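Local coordinates for substrate-binding protein (Synechococcus sp., PDB 6WPN) that probably binds a sugar or related solute in the periplasm for uptake into the cell, as an oligosaccharide-type substrate-binding protein of a transport system, at residues P39-Y44 with A328-E333; Q134-W139 with L299-V304; P138-V143 with A334-S339; A295-M300 with E373-A378. One frame throughout, in Å; residues are numbered along the deposited sequence.

Contact 1: P39-Y44 with A328-E333; sequences PKFNPY and ARFARE
Phe330 turns the edge of its ring toward one face of Tyr44, an edge-to-face pair with planes at 60° and centroids 4.8 Å apart. Phe330 CD1 stands over the rim of that face, 3.4 Å from Tyr44 CE2, and Phe330 CB is equally close to Tyr44 CZ. A trans first torsion (173°) carries the Tyr44 ring out from the start of helix 42-55 onto helix 324-334. Phe41, just before helix 42-55, adds a third ring, meeting Phe330 obliquely with its CD1 4.2 Å from Phe330 CE1.

Polar groups border this apolar centre. Glu333 OE1 lies near the plane of the Tyr44 ring, 3.0 Å from Tyr44 CD1, a tight approach, its carboxylate turned 85° to the ring; the slightly positive ring-edge hydrogens would favour an anionic oxygen there. Arg329 lays its aliphatic CG at the same ring's edge. One turn apart, Arg329 NE and Glu333 OE2 form a long, weak salt bridge of 3.4 Å, while Arg329 NH2 makes a second one with Asp47. The Tyr44 hydroxyl is bonded to the backbone oxygen of Asn326. Three rings, Phe41, Tyr44 and Phe330, thus make an aromatic cluster between the start of one helix and the flank of another.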
# COMPACT_ATOMS: atom_id res chain seq x y z
N PRO A 39 0.29 -0.03 -17.51
CA PRO A 39 1.09 0.43 -18.65
C PRO A 39 2.56 0.04 -18.52
O PRO A 39 3.12 -0.57 -19.44
CB PRO A 39 0.94 1.96 -18.59
CG PRO A 39 -0.23 2.21 -17.68
CD PRO A 39 -0.20 1.09 -16.70
N LYS A 40 3.17 0.39 -17.39
CA LYS A 40 4.60 0.18 -17.20
C LYS A 40 5.00 -1.29 -17.15
O LYS A 40 6.17 -1.60 -17.38
CB LYS A 40 5.07 0.89 -15.93
CG LYS A 40 5.46 2.35 -16.15
CD LYS A 40 5.55 3.13 -14.85
CE LYS A 40 5.73 4.61 -15.12
NZ LYS A 40 5.82 5.42 -13.86
N PHE A 41 4.06 -2.20 -16.87
CA PHE A 41 4.39 -3.61 -16.73
C PHE A 41 3.72 -4.48 -17.78
O PHE A 41 3.54 -5.68 -17.57
CB PHE A 41 4.03 -4.10 -15.33
CG PHE A 41 4.69 -3.32 -14.24
CD1 PHE A 41 6.03 -3.52 -13.95
CD2 PHE A 41 3.98 -2.39 -13.50
CE1 PHE A 41 6.65 -2.79 -12.96
CE2 PHE A 41 4.59 -1.66 -12.50
CZ PHE A 41 5.93 -1.87 -12.23
N ASN A 42 3.35 -3.89 -18.92
CA ASN A 42 2.83 -4.68 -20.03
C ASN A 42 3.83 -5.72 -20.53
O ASN A 42 3.42 -6.88 -20.74
CB ASN A 42 2.37 -3.75 -21.16
CG ASN A 42 0.97 -3.20 -20.94
OD1 ASN A 42 0.43 -3.26 -19.84
ND2 ASN A 42 0.38 -2.66 -22.00
N PRO A 43 5.11 -5.41 -20.75
CA PRO A 43 6.04 -6.46 -21.21
C PRO A 43 6.14 -7.65 -20.28
O PRO A 43 6.15 -8.80 -20.75
CB PRO A 43 7.38 -5.72 -21.33
CG PRO A 43 7.02 -4.30 -21.52
CD PRO A 43 5.79 -4.09 -20.69
N TYR A 44 6.25 -7.42 -18.97
CA TYR A 44 6.27 -8.54 -18.03
C TYR A 44 5.04 -9.42 -18.19
O TYR A 44 5.15 -10.64 -18.33
CB TYR A 44 6.36 -8.03 -16.59
CG TYR A 44 6.21 -9.15 -15.58
CD1 TYR A 44 7.30 -9.92 -15.20
CD2 TYR A 44 4.97 -9.45 -15.03
CE1 TYR A 44 7.16 -10.95 -14.29
CE2 TYR A 44 4.82 -10.48 -14.12
CZ TYR A 44 5.92 -11.23 -13.75
OH TYR A 44 5.78 -12.25 -12.84
N ALA A 328 10.37 -13.78 -8.86
CA ALA A 328 11.71 -13.19 -8.91
C ALA A 328 11.83 -12.23 -10.08
O ALA A 328 12.33 -11.11 -9.93
CB ALA A 328 12.76 -14.30 -9.00
N ARG A 329 11.35 -12.64 -11.26
CA ARG A 329 11.41 -11.79 -12.43
C ARG A 329 10.59 -10.51 -12.24
O ARG A 329 11.02 -9.43 -12.64
CB ARG A 329 10.92 -12.56 -13.66
CG ARG A 329 10.99 -11.78 -14.95
CD ARG A 329 10.63 -12.65 -16.14
NE ARG A 329 10.49 -11.86 -17.36
CZ ARG A 329 9.92 -12.30 -18.48
NH1 ARG A 329 9.84 -11.51 -19.53
NH2 ARG A 329 9.44 -13.53 -18.53
N PHE A 330 9.41 -10.63 -11.63
CA PHE A 330 8.61 -9.43 -11.37
C PHE A 330 9.27 -8.56 -10.31
O PHE A 330 9.18 -7.33 -10.39
CB PHE A 330 7.18 -9.81 -10.96
CG PHE A 330 6.26 -8.62 -10.83
CD1 PHE A 330 5.70 -8.04 -11.96
CD2 PHE A 330 5.93 -8.11 -9.58
CE1 PHE A 330 4.85 -6.95 -11.85
CE2 PHE A 330 5.07 -7.02 -9.47
CZ PHE A 330 4.53 -6.44 -10.61
N ALA A 331 9.93 -9.17 -9.32
CA ALA A 331 10.63 -8.37 -8.31
C ALA A 331 11.74 -7.54 -8.94
O ALA A 331 11.97 -6.40 -8.54
CB ALA A 331 11.20 -9.28 -7.22
N ARG A 332 12.43 -8.09 -9.95
CA ARG A 332 13.47 -7.33 -10.62
C ARG A 332 12.88 -6.21 -11.47
O ARG A 332 13.28 -5.05 -11.36
CB ARG A 332 14.34 -8.24 -11.49
CG ARG A 332 15.05 -9.34 -10.73
CD ARG A 332 15.88 -10.21 -11.64
NE ARG A 332 16.36 -11.41 -10.96
CZ ARG A 332 15.94 -12.64 -11.22
NH1 ARG A 332 15.03 -12.85 -12.17
NH2 ARG A 332 16.43 -13.67 -10.54
N GLU A 333 11.92 -6.55 -12.34
CA GLU A 333 11.39 -5.57 -13.28
C GLU A 333 10.59 -4.49 -12.56
O GLU A 333 10.65 -3.31 -12.95
CB GLU A 333 10.53 -6.26 -14.34
CG GLU A 333 11.33 -7.17 -15.26
CD GLU A 333 10.47 -7.92 -16.27
OE1 GLU A 333 9.23 -7.89 -16.14
OE2 GLU A 333 11.04 -8.54 -17.19

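Contact 2: Q134-W139 with L299-V304; sequences QIAIPW and LMTLAV
Ile137 and Leu302 exchange both of their backbone bonds, Ile137 N to Leu302 O and Leu302 N to Ile137 O, each 2.8 Å long, so they form an antiparallel hydrogen-bonded pair. The first is nearly straight, at 172° at the hydrogen, and Leu302 O also receives a CA-H...O contact from Ala136 CA at 3.3 Å. Next along, Pro138 faces Thr301 as a non-hydrogen-bonded pair. Proline fits because its position needs no N-H on this side; its ring packs instead on Val123 and Trp124 of helix 121-124.

Trp139 N then gives a short bond of 2.7 Å to Met300 O, whereas the N-H of Met300, a selenomethionine, goes to Tyr140 O. That one residue answers to two successive neighbours is consistent with a beta bulge. On its other edge strand 295-303 is bonded to strand 87-90: Thr301 and Ala303 pair with Leu90 and Val88, and Thr301 O accepts from the side chain of Asn89. The buried hydroxyl Thr301 OG1 makes a weak bond to Leu90 O. Small Ala136 and Ala303 fit where the chains run close.

The side chains add an apolar layer. With CG anti to its carbonyl carbon (chi1 -65°), Leu302 meets the indole through CD2, 3.7 Å from Trp139 CE3, while CD1 lies over the rim of one face. In this buried setting the chemistry implies a division of labour: backbone polar groups are paired mainly with neighbouring strands, and apolar side chains pack beside them.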
# COMPACT_ATOMS: atom_id res chain seq x y z
N GLN A 134 -8.78 -20.04 3.46
CA GLN A 134 -7.72 -19.50 2.62
C GLN A 134 -8.36 -18.94 1.35
O GLN A 134 -8.64 -19.68 0.40
CB GLN A 134 -6.68 -20.56 2.30
CG GLN A 134 -5.43 -20.00 1.63
CD GLN A 134 -4.48 -19.34 2.61
OE1 GLN A 134 -4.60 -19.52 3.83
NE2 GLN A 134 -3.55 -18.56 2.10
N ILE A 135 -8.58 -17.62 1.33
CA ILE A 135 -9.30 -16.98 0.25
C ILE A 135 -8.39 -16.36 -0.80
O ILE A 135 -8.89 -15.90 -1.84
CB ILE A 135 -10.23 -15.87 0.80
CG1 ILE A 135 -9.38 -14.83 1.54
CG2 ILE A 135 -11.29 -16.47 1.70
CD1 ILE A 135 -10.07 -13.53 1.80
N ALA A 136 -7.08 -16.35 -0.58
CA ALA A 136 -6.20 -15.69 -1.54
C ALA A 136 -4.80 -16.27 -1.45
O ALA A 136 -4.40 -16.81 -0.41
CB ALA A 136 -6.16 -14.17 -1.30
N ILE A 137 -4.08 -16.16 -2.55
CA ILE A 137 -2.68 -16.54 -2.63
C ILE A 137 -1.85 -15.27 -2.64
O ILE A 137 -2.15 -14.35 -3.41
CB ILE A 137 -2.40 -17.38 -3.90
CG1 ILE A 137 -3.10 -18.74 -3.79
CG2 ILE A 137 -0.90 -17.56 -4.11
CD1 ILE A 137 -3.14 -19.50 -5.10
N PRO A 138 -0.82 -15.15 -1.80
CA PRO A 138 -0.01 -13.94 -1.80
C PRO A 138 0.76 -13.79 -3.10
O PRO A 138 1.26 -14.77 -3.66
CB PRO A 138 0.94 -14.13 -0.61
CG PRO A 138 0.34 -15.22 0.20
CD PRO A 138 -0.41 -16.10 -0.75
N TRP A 139 0.83 -12.56 -3.59
CA TRP A 139 1.58 -12.27 -4.80
C TRP A 139 2.83 -11.47 -4.41
O TRP A 139 3.76 -12.03 -3.84
CB TRP A 139 0.72 -11.51 -5.81
CG TRP A 139 1.33 -11.39 -7.16
CD1 TRP A 139 2.53 -11.89 -7.57
CD2 TRP A 139 0.78 -10.70 -8.29
NE1 TRP A 139 2.77 -11.56 -8.88
CE2 TRP A 139 1.70 -10.83 -9.35
CE3 TRP A 139 -0.41 -9.99 -8.51
CZ2 TRP A 139 1.47 -10.28 -10.61
CZ3 TRP A 139 -0.63 -9.45 -9.76
CH2 TRP A 139 0.31 -9.59 -10.79
N LEU A 299 0.27 -5.52 0.88
CA LEU A 299 0.19 -6.89 0.39
C LEU A 299 -0.74 -6.97 -0.81
O LEU A 299 -1.87 -6.47 -0.78
CB LEU A 299 -0.30 -7.83 1.50
CG LEU A 299 -0.68 -9.25 1.10
CD1 LEU A 299 0.41 -9.92 0.28
CD2 LEU A 299 -1.02 -10.08 2.33
N MSE A 300 -0.26 -7.60 -1.88
CA MSE A 300 -1.07 -7.87 -3.06
C MSE A 300 -1.31 -9.37 -3.19
O MSE A 300 -0.37 -10.16 -3.12
CB MSE A 300 -0.40 -7.33 -4.32
CG MSE A 300 -0.11 -5.85 -4.26
SE MSE A 300 -1.72 -4.81 -3.91
CE MSE A 300 -2.72 -5.23 -5.52
N THR A 301 -2.57 -9.77 -3.38
CA THR A 301 -2.93 -11.18 -3.43
C THR A 301 -3.74 -11.47 -4.68
O THR A 301 -4.16 -10.57 -5.41
CB THR A 301 -3.74 -11.60 -2.19
OG1 THR A 301 -4.97 -10.86 -2.15
CG2 THR A 301 -2.95 -11.34 -0.92
N LEU A 302 -3.95 -12.76 -4.93
CA LEU A 302 -4.76 -13.24 -6.04
C LEU A 302 -5.83 -14.16 -5.47
O LEU A 302 -5.52 -15.07 -4.70
CB LEU A 302 -3.90 -13.97 -7.07
CG LEU A 302 -2.88 -13.09 -7.79
CD1 LEU A 302 -2.11 -13.90 -8.81
CD2 LEU A 302 -3.55 -11.88 -8.42
N ALA A 303 -7.09 -13.92 -5.85
CA ALA A 303 -8.21 -14.68 -5.32
C ALA A 303 -9.04 -15.27 -6.46
O ALA A 303 -8.99 -14.79 -7.60
CB ALA A 303 -9.10 -13.82 -4.42
N VAL A 304 -9.80 -16.31 -6.14
CA VAL A 304 -10.65 -17.00 -7.11
C VAL A 304 -12.12 -16.84 -6.71
O VAL A 304 -12.56 -17.44 -5.72
CB VAL A 304 -10.27 -18.48 -7.22
CG1 VAL A 304 -11.14 -19.18 -8.26
CG2 VAL A 304 -8.80 -18.63 -7.55

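Contact 3: P138-V143 with A334-S339; sequences PWYLTV and ARVLPS
Ser339 OG is modelled only 2.3 Å from Trp139 O, too short for an ordinary hydrogen bond, so the distance is doubtful even if the hydroxyl does point at that carbonyl. The nearby Ser339 N reaches the same oxygen only weakly, and is also bonded to the side chain of Gln327. The two chains form a short antiparallel pairing, in which strand 337-338 lies against strand 137-149 of the mixed sheet. Leu141 and Leu337 are its hydrogen-bonded pair: Leu141 N to Leu337 O is 2.8 Å, and Leu337 N to Leu141 O 2.9 Å, both donors lying nearly in line with the acceptor's C=O.

Beside it, Tyr140 opposes Pro338 as a non-hydrogen-bonded pair, a place where proline's missing N-H costs nothing. Strand 337-338 is entered from helix 324-334 through a Schellman motif: Arg335, with positive phi, ends the helix, and Val336 N bonds back to Ala331 O. Val336 then lays CG1 obliquely near the Tyr140 ring. That ring, set by a first torsion of 68°, also meets Phe330 of the helix.

On the leucine side of the sheet branched side chains fill the space. Leu141 takes the rarer first torsion of 62°, which brings its end back toward the partner strand; CD1 is tight against Leu337 CB at 3.4 Å, and Leu337 CD1 touches Val143 CG2 at 3.9 Å.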
# COMPACT_ATOMS: atom_id res chain seq x y z
N PRO A 138 -0.82 -15.15 -1.80
CA PRO A 138 -0.01 -13.94 -1.80
C PRO A 138 0.76 -13.79 -3.10
O PRO A 138 1.26 -14.77 -3.66
CB PRO A 138 0.94 -14.13 -0.61
CG PRO A 138 0.34 -15.22 0.20
CD PRO A 138 -0.41 -16.10 -0.75
N TRP A 139 0.83 -12.56 -3.59
CA TRP A 139 1.58 -12.27 -4.80
C TRP A 139 2.83 -11.47 -4.41
O TRP A 139 3.76 -12.03 -3.84
CB TRP A 139 0.72 -11.51 -5.81
CG TRP A 139 1.33 -11.39 -7.16
CD1 TRP A 139 2.53 -11.89 -7.57
CD2 TRP A 139 0.78 -10.70 -8.29
NE1 TRP A 139 2.77 -11.56 -8.88
CE2 TRP A 139 1.70 -10.83 -9.35
CE3 TRP A 139 -0.41 -9.99 -8.51
CZ2 TRP A 139 1.47 -10.28 -10.61
CZ3 TRP A 139 -0.63 -9.45 -9.76
CH2 TRP A 139 0.31 -9.59 -10.79
N TYR A 140 2.86 -10.19 -4.72
CA TYR A 140 3.99 -9.34 -4.37
C TYR A 140 3.60 -8.38 -3.25
O TYR A 140 2.45 -8.29 -2.84
CB TYR A 140 4.50 -8.57 -5.58
CG TYR A 140 3.54 -7.52 -6.10
CD1 TYR A 140 2.52 -7.85 -6.98
CD2 TYR A 140 3.66 -6.19 -5.72
CE1 TYR A 140 1.65 -6.90 -7.46
CE2 TYR A 140 2.79 -5.22 -6.19
CZ TYR A 140 1.79 -5.58 -7.06
OH TYR A 140 0.93 -4.63 -7.54
N LEU A 141 4.60 -7.65 -2.77
CA LEU A 141 4.39 -6.69 -1.70
C LEU A 141 5.40 -5.56 -1.82
O LEU A 141 6.48 -5.71 -2.40
CB LEU A 141 4.44 -7.38 -0.33
CG LEU A 141 5.75 -8.04 0.06
CD1 LEU A 141 6.75 -7.04 0.56
CD2 LEU A 141 5.46 -9.09 1.13
N THR A 142 5.03 -4.41 -1.26
CA THR A 142 5.85 -3.20 -1.31
C THR A 142 6.04 -2.66 0.10
O THR A 142 5.07 -2.57 0.86
CB THR A 142 5.20 -2.10 -2.17
OG1 THR A 142 4.01 -1.64 -1.52
CG2 THR A 142 4.81 -2.62 -3.53
N VAL A 143 7.28 -2.35 0.44
CA VAL A 143 7.60 -1.59 1.64
C VAL A 143 8.02 -0.20 1.16
O VAL A 143 9.07 -0.05 0.53
CB VAL A 143 8.71 -2.25 2.46
CG1 VAL A 143 9.03 -1.42 3.69
CG2 VAL A 143 8.29 -3.66 2.86
N ALA A 334 9.87 -4.85 -11.51
CA ALA A 334 9.06 -3.89 -10.77
C ALA A 334 9.80 -3.28 -9.58
O ALA A 334 9.29 -2.33 -8.99
CB ALA A 334 7.76 -4.54 -10.28
N ARG A 335 10.98 -3.80 -9.23
CA ARG A 335 11.72 -3.31 -8.07
C ARG A 335 10.83 -3.39 -6.83
O ARG A 335 10.66 -2.43 -6.08
CB ARG A 335 12.26 -1.90 -8.33
CG ARG A 335 12.93 -1.82 -9.71
CD ARG A 335 13.60 -0.49 -9.99
NE ARG A 335 14.45 -0.58 -11.17
CZ ARG A 335 14.03 -0.37 -12.42
NH1 ARG A 335 12.76 -0.06 -12.65
NH2 ARG A 335 14.88 -0.48 -13.43
N VAL A 336 10.24 -4.57 -6.66
CA VAL A 336 9.24 -4.85 -5.65
C VAL A 336 9.68 -6.08 -4.86
O VAL A 336 10.61 -6.79 -5.24
CB VAL A 336 7.86 -5.06 -6.33
CG1 VAL A 336 6.78 -5.48 -5.33
CG2 VAL A 336 7.47 -3.86 -7.13
N LEU A 337 9.00 -6.33 -3.74
CA LEU A 337 9.42 -7.52 -3.01
C LEU A 337 8.47 -8.68 -3.28
O LEU A 337 7.25 -8.48 -3.35
CB LEU A 337 9.46 -7.24 -1.50
CG LEU A 337 10.44 -6.16 -1.07
CD1 LEU A 337 10.30 -5.86 0.41
CD2 LEU A 337 11.86 -6.60 -1.39
N PRO A 338 8.97 -9.89 -3.44
CA PRO A 338 8.09 -11.04 -3.65
C PRO A 338 7.69 -11.70 -2.34
O PRO A 338 8.31 -11.49 -1.29
CB PRO A 338 8.95 -11.98 -4.50
CG PRO A 338 10.35 -11.71 -4.01
CD PRO A 338 10.40 -10.25 -3.60
N SER A 339 6.63 -12.50 -2.41
CA SER A 339 6.20 -13.30 -1.28
C SER A 339 6.69 -14.74 -1.36
O SER A 339 6.48 -15.51 -0.42
CB SER A 339 4.67 -13.28 -1.17
OG SER A 339 4.06 -13.80 -2.34

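Contact 4: A295-M300 with E373-A378; sequences ANVALM and ETLNTA
Ala295 and Ala378 lie side by side where strand 295-303 meets the turn that follows helix 359-374, their methyls 3.8 Å apart from CB to CB. Ala378 also sets its CB 3.3 Å from Ala295 O. Alanine suits both places, since its single methyl lets the backbones come close, 4.2 Å from Ala295 CA to Ala378 CA. The bonds that tie the two chains here go one residue further on: Ala295 and Val297 both pair their backbones with Arg379, the alternation expected when short parallel strands meet.

Ala295 has a second neighbour in Thr374, whose CG2 approaches its CB to 3.8 Å. Thr374 holds OG1 beside its backbone N (chi1 -54°) and CG2 anti to that N, toward the strand, while OG1 bonds back to Leu370 O one helical turn earlier. Thus a single beta-branched side chain offers carbon to the strand and oxygen to its helix.

Val297 is the third main contributor. Its CB packs 4.2 Å from Ala378 CB, and its CG2 meets Leu375 CD1 at the same distance, the two side chains lying aslant. The turn itself is secured from within: Thr374 O receives both Thr377 N at 2.9 Å and Thr377 OG1 at 3.0 Å, from one face of its carbonyl plane. These two bonds close the turn just before Ala378. Across the contact itself only hydrocarbon and close backbone meet, so its chemistry implies shape fitting by small and branched residues, with the directional bonds supplied by the backbone of Arg379 and by the turn.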
# COMPACT_ATOMS: atom_id res chain seq x y z
N ALA A 295 6.83 -0.74 10.48
CA ALA A 295 6.55 -0.13 9.19
C ALA A 295 5.42 -0.87 8.50
O ALA A 295 5.06 -1.99 8.87
CB ALA A 295 7.79 -0.13 8.30
N ASN A 296 4.84 -0.22 7.51
CA ASN A 296 3.72 -0.78 6.78
C ASN A 296 4.19 -1.52 5.53
O ASN A 296 5.15 -1.11 4.88
CB ASN A 296 2.74 0.32 6.36
CG ASN A 296 1.45 -0.23 5.84
OD1 ASN A 296 0.69 -0.88 6.56
ND2 ASN A 296 1.18 0.01 4.56
N VAL A 297 3.50 -2.60 5.21
CA VAL A 297 3.76 -3.36 3.99
C VAL A 297 2.44 -3.55 3.26
O VAL A 297 1.45 -4.00 3.85
CB VAL A 297 4.44 -4.71 4.29
CG1 VAL A 297 3.66 -5.52 5.32
CG2 VAL A 297 4.63 -5.51 3.00
N ALA A 298 2.43 -3.19 1.99
CA ALA A 298 1.25 -3.32 1.13
C ALA A 298 1.24 -4.71 0.51
O ALA A 298 2.10 -5.02 -0.32
CB ALA A 298 1.25 -2.23 0.06
N LEU A 299 0.27 -5.52 0.88
CA LEU A 299 0.19 -6.89 0.39
C LEU A 299 -0.74 -6.97 -0.81
O LEU A 299 -1.87 -6.47 -0.78
CB LEU A 299 -0.30 -7.83 1.50
CG LEU A 299 -0.68 -9.25 1.10
CD1 LEU A 299 0.41 -9.92 0.28
CD2 LEU A 299 -1.02 -10.08 2.33
N MSE A 300 -0.26 -7.60 -1.88
CA MSE A 300 -1.07 -7.87 -3.06
C MSE A 300 -1.31 -9.37 -3.19
O MSE A 300 -0.37 -10.16 -3.12
CB MSE A 300 -0.40 -7.33 -4.32
CG MSE A 300 -0.11 -5.85 -4.26
SE MSE A 300 -1.72 -4.81 -3.91
CE MSE A 300 -2.72 -5.23 -5.52
N GLU A 373 15.32 -5.04 3.70
CA GLU A 373 15.72 -5.10 5.10
C GLU A 373 14.57 -4.67 6.02
O GLU A 373 14.37 -5.24 7.09
CB GLU A 373 16.96 -4.23 5.30
CG GLU A 373 18.18 -4.83 4.62
CD GLU A 373 19.42 -3.97 4.76
OE1 GLU A 373 19.32 -2.74 4.57
OE2 GLU A 373 20.50 -4.54 5.03
N THR A 374 13.80 -3.66 5.59
CA THR A 374 12.67 -3.16 6.38
C THR A 374 11.56 -4.20 6.49
O THR A 374 10.82 -4.21 7.49
CB THR A 374 12.14 -1.87 5.76
OG1 THR A 374 13.21 -0.93 5.63
CG2 THR A 374 11.07 -1.25 6.64
N LEU A 375 11.43 -5.08 5.49
CA LEU A 375 10.38 -6.09 5.50
C LEU A 375 10.42 -6.97 6.75
O LEU A 375 9.37 -7.43 7.21
CB LEU A 375 10.49 -6.96 4.25
CG LEU A 375 9.50 -8.12 4.16
CD1 LEU A 375 8.09 -7.56 4.11
CD2 LEU A 375 9.80 -8.98 2.95
N ASN A 376 11.60 -7.18 7.33
CA ASN A 376 11.69 -8.04 8.51
C ASN A 376 11.01 -7.43 9.72
O ASN A 376 10.68 -8.15 10.67
CB ASN A 376 13.15 -8.33 8.85
CG ASN A 376 13.84 -9.17 7.79
OD1 ASN A 376 14.91 -8.81 7.30
ND2 ASN A 376 13.22 -10.29 7.42
N THR A 377 10.75 -6.12 9.70
CA THR A 377 10.13 -5.42 10.81
C THR A 377 8.80 -4.81 10.43
O THR A 377 8.15 -4.20 11.28
CB THR A 377 11.05 -4.32 11.36
OG1 THR A 377 11.37 -3.38 10.32
CG2 THR A 377 12.33 -4.93 11.92
N ALA A 378 8.39 -4.92 9.17
CA ALA A 378 7.15 -4.31 8.74
C ALA A 378 6.00 -5.31 8.83
O ALA A 378 6.17 -6.52 8.66
CB ALA A 378 7.28 -3.80 7.30

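Along the chain the segments come in the order 39-44, 134-143, 295-304, 328-339 and 373-378, so distant sequence is gathered round one mixed sheet. Contacts 2 and 3 share Pro138 and Trp139 on strand 137-149, with centres 12 Å apart, and contact 4 continues along strand 295-303, its centre 10 Å from that of contact 3. Contact 1, at the start of helix 42-55 and on helix 324-334, lies 11 Å from contact 3 between centres; a two-residue turn leads from that helix to strand 337-338, and Phe41 packs on Ala334. The long strands 137-149 and 295-303 thus link all but contact 1, consistent with the crossover strands that join the two lobes of a solute-binding protein.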